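Local atomic coordinates of trehalose-6-phosphate phosphatase (Candida albicans, PDB entry 5DXF), a protein that belongs to glycosyltransferase family 20 and has a GT-B type architecture, in which two Rossmann-like halves face each other across a cleft. Residues A[73-76]-A[82-85]; A[225-230]-A[513-518]; A[309-314]-A[448-453]. All coordinates share one frame; numbering follows the deposited sequence.

Contact 1 (A[73-76]-A[82-85]); sequences HFLA and ETHL
The flat groups that meet here are the carboxylate of Glu82 and the carbonyls of Leu75 and Ala76; no aromatic ring offers a face or an edge across the contact. Glu82 OE2 comes to 3.0 Å from Ala76 O, and since both are acceptors this is no hydrogen bond; its exact placing at this resolution is doubtful. The other carboxylate oxygen turns off, with OE1 5.0 Å from Ala76 O. Although the glutamate chain leaves its backbone heading away from the helix, a bend at chi2 (64°) brings the carboxylate back. The rings of the two segments are busy with other elements: Phe74 leans on Gln513 and Thr516 of helix 512-526, and His84 meets the ring of His136 nearly at right angles.

Helix 66-76 ends here and the chain soon enters strand 84-88, which lies beside and parallel to strand 34-37, the strand before the helix. The contact therefore closes the last corner of a beta-alpha-beta crossover in the Rossmann-like part of this GT-B protein.

Thr83 does the work at that corner. Its hydroxyl reaches the last turn of the helix, where OG1 gives a weak hydrogen bond to Leu75 O at 3.3 Å. The same oxygen lies against the leucine side chain, 3.1 Å from Leu75 CB and about 3.9 Å from Leu75 CD1. OG1 stands beside the backbone N of Thr83 (chi1 -64°), which puts CG2 anti to it, and the methyl adds a looser touch, 4.1 Å from Leu75 CB, the two side chains meeting at a slant. Leu75 and Thr83 are both buried, and the leucine carries on inward to Thr516 and Ile520 of helix 512-526, while Ala76 and Glu82 both touch Thr132 at the more open side.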
loop_
_atom_site.group_PDB
_atom_site.type_symbol
_atom_site.label_atom_id
_atom_site.label_comp_id
_atom_site.label_asym_id
_atom_site.label_seq_id
_atom_site.Cartn_x
_atom_site.Cartn_y
_atom_site.Cartn_z
ATOM N N HIS A 73 10.296 10.836 2.645
ATOM C CA HIS A 73 11.726 11.053 2.745
ATOM C C HIS A 73 12.196 11.994 1.664
ATOM O O HIS A 73 12.992 12.885 1.905
ATOM C CB HIS A 73 12.491 9.745 2.632
ATOM C CG HIS A 73 13.931 9.868 3.010
ATOM N ND1 HIS A 73 14.340 10.385 4.221
ATOM C CD2 HIS A 73 15.060 9.562 2.333
ATOM C CE1 HIS A 73 15.656 10.384 4.277
ATOM N NE2 HIS A 73 16.118 9.888 3.144
ATOM N N PHE A 74 11.658 11.815 0.472
ATOM C CA PHE A 74 12.047 12.627 -0.654
ATOM C C PHE A 74 11.724 14.055 -0.293
ATOM O O PHE A 74 12.461 14.974 -0.616
ATOM C CB PHE A 74 11.259 12.205 -1.885
ATOM C CG PHE A 74 11.570 13.005 -3.101
ATOM C CD1 PHE A 74 12.854 13.086 -3.574
ATOM C CD2 PHE A 74 10.572 13.678 -3.768
ATOM C CE1 PHE A 74 13.146 13.825 -4.697
ATOM C CE2 PHE A 74 10.852 14.425 -4.888
ATOM C CZ PHE A 74 12.143 14.497 -5.357
ATOM N N LEU A 75 10.602 14.228 0.382
ATOM C CA LEU A 75 10.169 15.545 0.823
ATOM C C LEU A 75 11.088 16.121 1.903
ATOM O O LEU A 75 11.378 17.318 1.909
ATOM C CB LEU A 75 8.734 15.475 1.337
ATOM C CG LEU A 75 7.645 15.297 0.280
ATOM C CD1 LEU A 75 6.270 15.259 0.926
ATOM C CD2 LEU A 75 7.724 16.412 -0.747
ATOM N N ALA A 76 11.547 15.260 2.804
ATOM C CA ALA A 76 12.373 15.671 3.934
ATOM C C ALA A 76 13.740 16.208 3.516
ATOM O O ALA A 76 14.237 17.170 4.105
ATOM C CB ALA A 76 12.548 14.507 4.891
ATOM N N GLU A 82 11.157 22.785 2.737
ATOM C CA GLU A 82 11.374 21.782 3.771
ATOM C C GLU A 82 10.034 21.300 4.305
ATOM O O GLU A 82 9.170 22.101 4.659
ATOM C CB GLU A 82 12.238 22.343 4.902
ATOM C CG GLU A 82 13.372 21.421 5.330
ATOM C CD GLU A 82 14.382 21.190 4.223
ATOM O OE1 GLU A 82 14.591 22.114 3.410
ATOM O OE2 GLU A 82 14.961 20.084 4.161
ATOM N N THR A 83 9.848 19.986 4.301
ATOM C CA THR A 83 8.593 19.384 4.723
ATOM C C THR A 83 8.431 19.262 6.230
ATOM O O THR A 83 9.392 19.090 6.960
ATOM C CB THR A 83 8.369 18.022 4.046
ATOM O OG1 THR A 83 8.250 18.213 2.634
ATOM C CG2 THR A 83 7.101 17.373 4.553
ATOM N N HIS A 84 7.189 19.343 6.674
ATOM C CA HIS A 84 6.836 19.156 8.064
ATOM C C HIS A 84 5.886 17.985 8.072
ATOM O O HIS A 84 5.081 17.848 7.167
ATOM C CB HIS A 84 6.145 20.399 8.609
ATOM C CG HIS A 84 7.081 21.526 8.917
ATOM N ND1 HIS A 84 7.663 22.300 7.938
ATOM C CD2 HIS A 84 7.533 22.010 10.097
ATOM C CE1 HIS A 84 8.432 23.211 8.501
ATOM N NE2 HIS A 84 8.372 23.056 9.810
ATOM N N LEU A 85 6.000 17.115 9.064
ATOM C CA LEU A 85 5.211 15.895 9.085
ATOM C C LEU A 85 4.217 15.877 10.232
ATOM O O LEU A 85 4.578 16.075 11.384
ATOM C CB LEU A 85 6.134 14.680 9.178
ATOM C CG LEU A 85 5.480 13.312 9.050
ATOM C CD1 LEU A 85 4.462 13.333 7.929
ATOM C CD2 LEU A 85 6.526 12.246 8.805
#

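Contact 2 (A[225-230]-A[513-518]); sequences GFFLHV and QNWTST
Phe227 and Trp515 make the contact as an aromatic pair, T-shaped (edge-to-face). The indole comes edge-on, its six-membered ring turned 86° to the phenyl plane, with centroids 5.2 Å apart. Trp515 CZ2 points into the middle of the phenyl face, 3.7 Å above its plane, and is as close as 3.7 Å to Phe227 CE2. Both side chains extend from their backbones and cross at a slant: CG is anti to the backbone N in Phe227 (chi1 -164°) and in Trp515, which lets the two rings meet although the nearest CA atoms, those of Phe227 and Thr516, are 10.8 Å apart. Within 225-230, His229 adds a further ring, with Phe227 CD1 over the centre of one imidazole face.

No hydrogen bond crosses between the segments. The buried polar group of the pair, Trp515 NE1, is satisfied by the carbonyl of Leu297, which helps fix the rotation of the indole. The His229 imidazole is tied by NE2 to His204 ND1.

Strand 223-227 is an inner strand of the large Rossmann-like sheet, between parallel strands 200-204 and 256-259. Helix 512-526 packs over it: Trp515 also lies against Trp202 of strand 200-204, and Thr516 touches Ser71 and His229 touches Leu68, both of helix 66-76.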
loop_
_atom_site.group_PDB
_atom_site.type_symbol
_atom_site.label_atom_id
_atom_site.label_comp_id
_atom_site.label_asym_id
_atom_site.label_seq_id
_atom_site.Cartn_x
_atom_site.Cartn_y
_atom_site.Cartn_z
ATOM N N GLY A 225 -4.558 19.154 -0.924
ATOM C CA GLY A 225 -4.638 17.977 -1.765
ATOM C C GLY A 225 -4.855 16.716 -0.952
ATOM O O GLY A 225 -4.240 16.533 0.088
ATOM N N PHE A 226 -5.748 15.853 -1.410
ATOM C CA PHE A 226 -5.948 14.588 -0.739
ATOM C C PHE A 226 -5.660 13.406 -1.649
ATOM O O PHE A 226 -6.125 13.345 -2.773
ATOM C CB PHE A 226 -7.353 14.496 -0.157
ATOM C CG PHE A 226 -7.572 13.274 0.675
ATOM C CD1 PHE A 226 -7.426 13.323 2.041
ATOM C CD2 PHE A 226 -7.899 12.071 0.086
ATOM C CE1 PHE A 226 -7.614 12.198 2.810
ATOM C CE2 PHE A 226 -8.088 10.944 0.843
ATOM C CZ PHE A 226 -7.946 11.011 2.208
ATOM N N PHE A 227 -4.881 12.466 -1.148
ATOM C CA PHE A 227 -4.623 11.247 -1.883
ATOM C C PHE A 227 -5.095 10.006 -1.137
ATOM O O PHE A 227 -4.833 9.839 0.038
ATOM C CB PHE A 227 -3.152 11.117 -2.229
ATOM C CG PHE A 227 -2.887 10.111 -3.287
ATOM C CD1 PHE A 227 -2.713 8.794 -2.967
ATOM C CD2 PHE A 227 -2.840 10.481 -4.603
ATOM C CE1 PHE A 227 -2.484 7.856 -3.942
ATOM C CE2 PHE A 227 -2.605 9.553 -5.588
ATOM C CZ PHE A 227 -2.426 8.235 -5.255
ATOM N N LEU A 228 -5.797 9.138 -1.841
ATOM C CA LEU A 228 -6.287 7.897 -1.260
ATOM C C LEU A 228 -5.428 6.735 -1.738
ATOM O O LEU A 228 -5.386 6.441 -2.930
ATOM C CB LEU A 228 -7.752 7.669 -1.631
ATOM C CG LEU A 228 -8.482 6.604 -0.815
ATOM C CD1 LEU A 228 -8.691 7.095 0.609
ATOM C CD2 LEU A 228 -9.805 6.228 -1.462
ATOM N N HIS A 229 -4.732 6.082 -0.812
ATOM C CA HIS A 229 -3.858 4.965 -1.166
ATOM C C HIS A 229 -4.670 3.688 -1.334
ATOM O O HIS A 229 -4.333 2.821 -2.141
ATOM C CB HIS A 229 -2.769 4.759 -0.106
ATOM C CG HIS A 229 -1.781 5.878 -0.023
ATOM N ND1 HIS A 229 -0.530 5.809 -0.601
ATOM C CD2 HIS A 229 -1.848 7.086 0.584
ATOM C CE1 HIS A 229 0.124 6.928 -0.361
ATOM N NE2 HIS A 229 -0.652 7.720 0.357
ATOM N N VAL A 230 -5.740 3.582 -0.557
ATOM C CA VAL A 230 -6.636 2.435 -0.630
ATOM C C VAL A 230 -7.664 2.613 -1.749
ATOM O O VAL A 230 -7.853 3.732 -2.232
ATOM C CB VAL A 230 -7.362 2.220 0.722
ATOM C CG1 VAL A 230 -6.389 1.681 1.750
ATOM C CG2 VAL A 230 -7.997 3.519 1.210
ATOM N N GLN A 513 9.644 9.769 -6.476
ATOM C CA GLN A 513 10.027 11.183 -6.566
ATOM C C GLN A 513 9.232 11.945 -7.633
ATOM O O GLN A 513 8.669 13.020 -7.368
ATOM C CB GLN A 513 11.537 11.309 -6.832
ATOM C CG GLN A 513 12.420 10.694 -5.740
ATOM C CD GLN A 513 12.681 9.209 -5.957
ATOM O OE1 GLN A 513 12.088 8.583 -6.837
ATOM N NE2 GLN A 513 13.581 8.645 -5.161
ATOM N N ASN A 514 9.154 11.371 -8.825
ATOM C CA ASN A 514 8.439 12.017 -9.908
ATOM C C ASN A 514 6.937 12.028 -9.644
ATOM O O ASN A 514 6.241 12.937 -10.088
ATOM C CB ASN A 514 8.742 11.337 -11.252
ATOM C CG ASN A 514 7.934 11.927 -12.400
ATOM O OD1 ASN A 514 6.961 11.329 -12.856
ATOM N ND2 ASN A 514 8.335 13.107 -12.868
ATOM N N TRP A 515 6.425 10.963 -9.040
ATOM C CA TRP A 515 5.014 10.901 -8.704
ATOM C C TRP A 515 4.707 11.959 -7.679
ATOM O O TRP A 515 3.737 12.686 -7.789
ATOM C CB TRP A 515 4.653 9.515 -8.169
ATOM C CG TRP A 515 3.313 9.414 -7.496
ATOM C CD1 TRP A 515 2.148 9.019 -8.059
ATOM C CD2 TRP A 515 3.014 9.694 -6.128
ATOM N NE1 TRP A 515 1.141 9.044 -7.142
ATOM C CE2 TRP A 515 1.649 9.454 -5.943
ATOM C CE3 TRP A 515 3.770 10.125 -5.043
ATOM C CZ2 TRP A 515 1.026 9.632 -4.721
ATOM C CZ3 TRP A 515 3.157 10.301 -3.841
ATOM C CH2 TRP A 515 1.798 10.054 -3.680
ATOM N N THR A 516 5.565 12.064 -6.683
ATOM C CA THR A 516 5.356 13.049 -5.646
ATOM C C THR A 516 5.471 14.472 -6.190
ATOM O O THR A 516 4.687 15.340 -5.848
ATOM C CB THR A 516 6.174 12.765 -4.357
ATOM O OG1 THR A 516 6.733 13.975 -3.842
ATOM C CG2 THR A 516 7.271 11.733 -4.583
ATOM N N SER A 517 6.441 14.706 -7.058
ATOM C CA SER A 517 6.578 16.014 -7.682
ATOM C C SER A 517 5.407 16.399 -8.585
ATOM O O SER A 517 4.874 17.486 -8.480
ATOM C CB SER A 517 7.884 16.053 -8.477
ATOM O OG SER A 517 7.876 17.061 -9.464
ATOM N N THR A 518 4.995 15.472 -9.431
ATOM C CA THR A 518 3.840 15.626 -10.309
ATOM C C THR A 518 2.572 15.973 -9.535
ATOM O O THR A 518 1.827 16.867 -9.938
ATOM C CB THR A 518 3.576 14.347 -11.134
ATOM O OG1 THR A 518 4.785 13.930 -11.780
ATOM C CG2 THR A 518 2.500 14.598 -12.181
#

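Contact 3 (A[309-314]-A[448-453]); sequences DAFSSE and QKYNNS
Phe311, the last residue of helix 303-311, is the side chain that loop 448-453 takes hold of, with Lys449 and Tyr450. The loop starts at Gln448, whose amide braces it from within: Ser453 N donates to Gln448 OE1 at 3.0 Å, approaching from 38° above the carbonyl plane, while NE2 binds Arg423 O.

Lys449 follows, its methylenes touching both rings. Its CD is 4.3 Å from Phe311 CE2, and its CG lies over the centre of one face of the Tyr450 ring. NZ goes on to a salt bridge with Glu307, on the same helix as Phe311, and to Tyr504 OH; its bond to Tyr450 OH is weak.

Tyr450 then makes the main touch. It turns its ring edge to the face of Phe311, planes at 71° and centroids 4.8 Å apart, with CE1 over the phenyl centre; Ala310 CB lies over the opposite face, nearer the rim. CG of Tyr450 stands anti to the carbonyl carbon (chi1 -58°), which swings the ring toward the helix end. Past it, Asn452 takes a left-handed helical conformation and turns the chain toward strand 455-458.

A T-shaped pair at the surface, with a lysine whose methylenes pack and whose ammonium is bound, thus joins helix and loop through apolar contact and charge together.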
loop_
_atom_site.group_PDB
_atom_site.type_symbol
_atom_site.label_atom_id
_atom_site.label_comp_id
_atom_site.label_asym_id
_atom_site.label_seq_id
_atom_site.Cartn_x
_atom_site.Cartn_y
_atom_site.Cartn_z
ATOM N N ASP A 309 20.189 -0.961 -3.041
ATOM C CA ASP A 309 20.199 -1.923 -1.955
ATOM C C ASP A 309 20.166 -3.334 -2.479
ATOM O O ASP A 309 20.814 -4.211 -1.962
ATOM C CB ASP A 309 19.043 -1.664 -1.004
ATOM C CG ASP A 309 19.120 -0.312 -0.358
ATOM O OD1 ASP A 309 19.967 0.490 -0.759
ATOM O OD2 ASP A 309 18.333 -0.038 0.555
ATOM N N ALA A 310 19.400 -3.545 -3.524
ATOM C CA ALA A 310 19.300 -4.859 -4.107
ATOM C C ALA A 310 20.645 -5.313 -4.622
ATOM O O ALA A 310 21.004 -6.470 -4.513
ATOM C CB ALA A 310 18.294 -4.846 -5.238
ATOM N N PHE A 311 21.389 -4.399 -5.218
ATOM C CA PHE A 311 22.596 -4.818 -5.928
ATOM C C PHE A 311 23.921 -4.297 -5.360
ATOM O O PHE A 311 24.980 -4.568 -5.924
ATOM C CB PHE A 311 22.476 -4.419 -7.401
ATOM C CG PHE A 311 21.283 -5.021 -8.087
ATOM C CD1 PHE A 311 21.235 -6.381 -8.351
ATOM C CD2 PHE A 311 20.208 -4.233 -8.461
ATOM C CE1 PHE A 311 20.138 -6.942 -8.976
ATOM C CE2 PHE A 311 19.108 -4.789 -9.091
ATOM C CZ PHE A 311 19.074 -6.145 -9.348
ATOM N N SER A 312 23.882 -3.570 -4.248
ATOM C CA SER A 312 25.125 -3.076 -3.652
ATOM C C SER A 312 25.887 -4.179 -2.924
ATOM O O SER A 312 25.288 -5.060 -2.303
ATOM C CB SER A 312 24.854 -1.921 -2.686
ATOM O OG SER A 312 26.060 -1.445 -2.115
ATOM N N SER A 313 27.212 -4.118 -3.005
ATOM C CA SER A 313 28.076 -5.095 -2.358
ATOM C C SER A 313 28.151 -4.845 -0.858
ATOM O O SER A 313 28.213 -5.780 -0.061
ATOM C CB SER A 313 29.476 -5.052 -2.977
ATOM O OG SER A 313 29.915 -3.714 -3.128
ATOM N N GLU A 314 28.136 -3.568 -0.489
ATOM C CA GLU A 314 28.239 -3.147 0.903
ATOM C C GLU A 314 27.160 -3.747 1.802
ATOM O O GLU A 314 27.453 -4.184 2.915
ATOM C CB GLU A 314 28.181 -1.619 0.993
ATOM C CG GLU A 314 29.393 -0.912 0.415
ATOM C CD GLU A 314 30.658 -1.189 1.203
ATOM O OE1 GLU A 314 30.693 -0.866 2.410
ATOM O OE2 GLU A 314 31.620 -1.729 0.617
ATOM N N GLN A 448 14.654 -7.980 -10.626
ATOM C CA GLN A 448 14.832 -8.984 -11.668
ATOM C C GLN A 448 15.419 -8.444 -12.964
ATOM O O GLN A 448 15.410 -9.145 -13.970
ATOM C CB GLN A 448 13.495 -9.663 -11.979
ATOM C CG GLN A 448 13.012 -10.575 -10.881
ATOM C CD GLN A 448 13.997 -11.679 -10.567
ATOM O OE1 GLN A 448 14.700 -12.168 -11.450
ATOM N NE2 GLN A 448 14.055 -12.078 -9.304
ATOM N N LYS A 449 15.932 -7.218 -12.957
ATOM C CA LYS A 449 16.414 -6.613 -14.198
ATOM C C LYS A 449 17.563 -7.407 -14.818
ATOM O O LYS A 449 17.669 -7.494 -16.040
ATOM C CB LYS A 449 16.841 -5.153 -13.974
ATOM C CG LYS A 449 18.300 -4.956 -13.585
ATOM C CD LYS A 449 18.593 -3.513 -13.189
ATOM C CE LYS A 449 19.233 -2.710 -14.322
ATOM N NZ LYS A 449 19.750 -1.384 -13.855
ATOM N N TYR A 450 18.412 -8.002 -13.989
ATOM C CA TYR A 450 19.533 -8.767 -14.513
ATOM C C TYR A 450 19.161 -10.238 -14.654
ATOM O O TYR A 450 19.634 -10.925 -15.558
ATOM C CB TYR A 450 20.762 -8.606 -13.612
ATOM C CG TYR A 450 21.216 -7.174 -13.444
ATOM C CD1 TYR A 450 21.350 -6.611 -12.183
ATOM C CD2 TYR A 450 21.510 -6.382 -14.548
ATOM C CE1 TYR A 450 21.771 -5.300 -12.022
ATOM C CE2 TYR A 450 21.930 -5.070 -14.398
ATOM C CZ TYR A 450 22.058 -4.535 -13.133
ATOM O OH TYR A 450 22.476 -3.233 -12.982
ATOM N N ASN A 451 18.292 -10.708 -13.771
ATOM C CA ASN A 451 17.925 -12.115 -13.743
ATOM C C ASN A 451 16.722 -12.452 -14.629
ATOM O O ASN A 451 16.614 -13.569 -15.140
ATOM C CB ASN A 451 17.657 -12.546 -12.293
ATOM C CG ASN A 451 17.539 -14.043 -12.149
ATOM O OD1 ASN A 451 16.771 -14.545 -11.334
ATOM N ND2 ASN A 451 18.304 -14.771 -12.958
ATOM N N ASN A 452 15.833 -11.479 -14.804
ATOM C CA ASN A 452 14.690 -11.585 -15.719
ATOM C C ASN A 452 13.669 -12.667 -15.382
ATOM O O ASN A 452 13.157 -13.335 -16.277
ATOM C CB ASN A 452 15.174 -11.807 -17.161
ATOM C CG ASN A 452 16.123 -10.729 -17.637
ATOM O OD1 ASN A 452 15.751 -9.560 -17.752
ATOM N ND2 ASN A 452 17.353 -11.122 -17.943
ATOM N N SER A 453 13.357 -12.838 -14.103
ATOM C CA SER A 453 12.320 -13.791 -13.720
ATOM C C SER A 453 10.922 -13.192 -13.906
ATOM O O SER A 453 10.706 -12.007 -13.642
ATOM C CB SER A 453 12.519 -14.255 -12.276
ATOM O OG SER A 453 13.609 -15.158 -12.184
#

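Overall arrangement
Contacts 1 and 2 belong to one layer of the Rossmann-like half built on the large sheet: they touch directly, helix 66-76 packing on helix 512-526. Helix 512-526 rests on strand 223-227, while helix 66-76 is held by the turn that leads into strand 84-88. Contact 3 stands apart, its centre about 27 Å from that of contact 2, at the surface beside the smaller sheets, and in sequence it falls within the long run of chain that contact 2 encloses. Contact 2 is buried and aromatic; contact 1, partly buried, relies on one weak hydrogen bond and aliphatic packing; contact 3 repeats the edge-to-face theme but adds a lysine salt bridge nearby.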